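Kojibiose phosphorylase (Gut metagenome, PDB 6W0P) is a glycoside phosphorylase of glycosyl hydrolase family 65, with a helical catalytic domain set between beta-rich N- and C-terminal domains. Local coordinates at residues I689-P694 / P734-G739. Sequence-based numbering, arbitrary orientation.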
loop_
_atom_site.group_PDB
_atom_site.type_symbol
_atom_site.label_atom_id
_atom_site.label_comp_id
_atom_site.label_asym_id
_atom_site.label_seq_id
_atom_site.Cartn_x
_atom_site.Cartn_y
_atom_site.Cartn_z
ATOM N N ILE A 689 11.766 9.669 -44.993
ATOM C CA ILE A 689 13.166 9.658 -45.516
ATOM C C ILE A 689 14.073 9.234 -44.359
ATOM O O ILE A 689 14.011 9.873 -43.294
ATOM C CB ILE A 689 13.616 11.042 -46.037
ATOM C CG1 ILE A 689 12.642 11.705 -47.024
ATOM C CG2 ILE A 689 15.023 10.956 -46.584
ATOM C CD1 ILE A 689 12.580 11.069 -48.391
ATOM N N LEU A 690 14.929 8.238 -44.571
ATOM C CA LEU A 690 15.915 7.813 -43.555
ATOM C C LEU A 690 17.017 8.872 -43.449
ATOM O O LEU A 690 17.623 9.206 -44.490
ATOM C CB LEU A 690 16.478 6.441 -43.942
ATOM C CG LEU A 690 17.400 5.799 -42.912
ATOM C CD1 LEU A 690 17.010 4.351 -42.686
ATOM C CD2 LEU A 690 18.845 5.891 -43.351
ATOM N N ASN A 691 17.273 9.320 -42.220
ATOM C CA ASN A 691 18.351 10.254 -41.837
ATOM C C ASN A 691 19.397 9.513 -40.996
ATOM O O ASN A 691 19.020 8.674 -40.151
ATOM C CB ASN A 691 17.828 11.450 -41.033
ATOM C CG ASN A 691 17.036 12.466 -41.837
ATOM O OD1 ASN A 691 17.429 13.620 -41.895
ATOM N ND2 ASN A 691 15.931 12.055 -42.444
ATOM N N LEU A 692 20.668 9.861 -41.202
ATOM C CA LEU A 692 21.826 9.455 -40.362
ATOM C C LEU A 692 22.645 10.706 -40.048
ATOM O O LEU A 692 22.705 11.584 -40.928
ATOM C CB LEU A 692 22.687 8.444 -41.127
ATOM C CG LEU A 692 22.005 7.124 -41.488
ATOM C CD1 LEU A 692 22.918 6.280 -42.377
ATOM C CD2 LEU A 692 21.638 6.358 -40.236
ATOM N N THR A 693 23.185 10.791 -38.825
ATOM C CA THR A 693 24.164 11.813 -38.371
ATOM C C THR A 693 25.223 11.114 -37.538
ATOM O O THR A 693 25.238 11.240 -36.318
ATOM C CB THR A 693 23.514 12.920 -37.533
ATOM O OG1 THR A 693 22.395 13.395 -38.266
ATOM C CG2 THR A 693 24.454 14.070 -37.238
ATOM N N PRO A 694 26.068 10.276 -38.159
ATOM C CA PRO A 694 27.012 9.456 -37.407
ATOM C C PRO A 694 28.085 10.266 -36.659
ATOM O O PRO A 694 28.717 11.136 -37.241
ATOM C CB PRO A 694 27.600 8.521 -38.474
ATOM C CG PRO A 694 26.565 8.513 -39.569
ATOM C CD PRO A 694 26.050 9.939 -39.585
ATOM N N PRO A 734 16.507 7.315 -51.335
ATOM C CA PRO A 734 16.941 8.602 -50.821
ATOM C C PRO A 734 17.327 8.474 -49.355
ATOM O O PRO A 734 16.607 7.876 -48.590
ATOM C CB PRO A 734 15.735 9.528 -50.949
ATOM C CG PRO A 734 14.554 8.612 -51.138
ATOM C CD PRO A 734 15.088 7.323 -51.726
ATOM N N ILE A 735 18.453 9.053 -49.007
ATOM C CA ILE A 735 18.943 9.042 -47.610
ATOM C C ILE A 735 19.575 10.405 -47.315
ATOM O O ILE A 735 20.227 10.971 -48.200
ATOM C CB ILE A 735 19.881 7.835 -47.411
ATOM C CG1 ILE A 735 20.473 7.780 -46.003
ATOM C CG2 ILE A 735 20.959 7.792 -48.487
ATOM C CD1 ILE A 735 21.262 6.520 -45.760
ATOM N N ASN A 736 19.336 10.902 -46.110
ATOM C CA ASN A 736 19.783 12.231 -45.648
ATOM C C ASN A 736 20.943 12.009 -44.671
ATOM O O ASN A 736 20.706 11.355 -43.618
ATOM C CB ASN A 736 18.560 12.963 -45.096
ATOM C CG ASN A 736 18.804 14.440 -45.004
ATOM O OD1 ASN A 736 19.750 14.850 -44.344
ATOM N ND2 ASN A 736 17.996 15.225 -45.694
ATOM N N VAL A 737 22.164 12.428 -45.023
ATOM C CA VAL A 737 23.369 12.252 -44.155
ATOM C C VAL A 737 24.011 13.621 -43.881
ATOM O O VAL A 737 24.385 14.341 -44.857
ATOM C CB VAL A 737 24.395 11.253 -44.737
ATOM C CG1 VAL A 737 25.452 10.877 -43.713
ATOM C CG2 VAL A 737 23.744 9.980 -45.264
ATOM N N TYR A 738 24.153 13.966 -42.596
ATOM C CA TYR A 738 24.707 15.261 -42.137
ATOM C C TYR A 738 23.883 16.379 -42.792
ATOM O O TYR A 738 24.438 17.419 -43.135
ATOM C CB TYR A 738 26.206 15.355 -42.444
ATOM C CG TYR A 738 27.052 14.316 -41.746
ATOM C CD1 TYR A 738 26.976 14.136 -40.370
ATOM C CD2 TYR A 738 27.919 13.495 -42.448
ATOM C CE1 TYR A 738 27.745 13.192 -39.709
ATOM C CE2 TYR A 738 28.691 12.543 -41.800
ATOM C CZ TYR A 738 28.602 12.383 -40.428
ATOM O OH TYR A 738 29.344 11.424 -39.785
ATOM N N GLY A 739 22.572 16.144 -42.963
ATOM C CA GLY A 739 21.608 17.145 -43.444
ATOM C C GLY A 739 21.595 17.310 -44.955
ATOM O O GLY A 739 20.846 18.198 -45.400
HETATM O O HOH W 1 14.685 6.942 -47.140
HETATM O O HOH W 2 21.093 13.910 -41.616
#
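Asn691 carries CG beside its backbone N (chi1 -72°), whereas Asn736 carries CG anti to N (chi1 -162°), and the two side chains lie next to each other pointing the same way, their amide planes only 10° apart. They belong to a parallel pair of beta-strands, 689-692 and 733-737, the central two of a small mixed sheet in the C-terminal domain of this family 65 protein. Asn691 OD1 rests on Asn736 CB at 3.5 Å, and its ND2 turns back to a weak bond with Ile689 O. Between the backbones, Asn736 N donates to Leu690 O, and Asn736 O receives Leu692 N almost head-on at 2.8 Å. Tyr738 N then reaches Leu692 O just past the second strand. A water replaces a direct link at the strand start, accepting from Leu690 N and donating to Pro734 O at 2.6 Å.

The other side of the sheet is apolar. In the conformer described, Ile735 CD1 lies against both Leu690 CD2 and Leu692 CD1. These side chains face the neighbouring antiparallel sheet, where Leu692 and Val737 both touch Ile725 while Ile735 packs on Leu748, so two sheets close on a shared hydrophobic layer. Beyond the strands, Pro694 CD lies 3.6 Å from Tyr738 CZ. The phenol finishes the contact: Tyr738 OH donates to Pro694 O at 2.6 Å, the oxygen sitting at the ring edge and the hydroxyl tilted from the carbonyl plane.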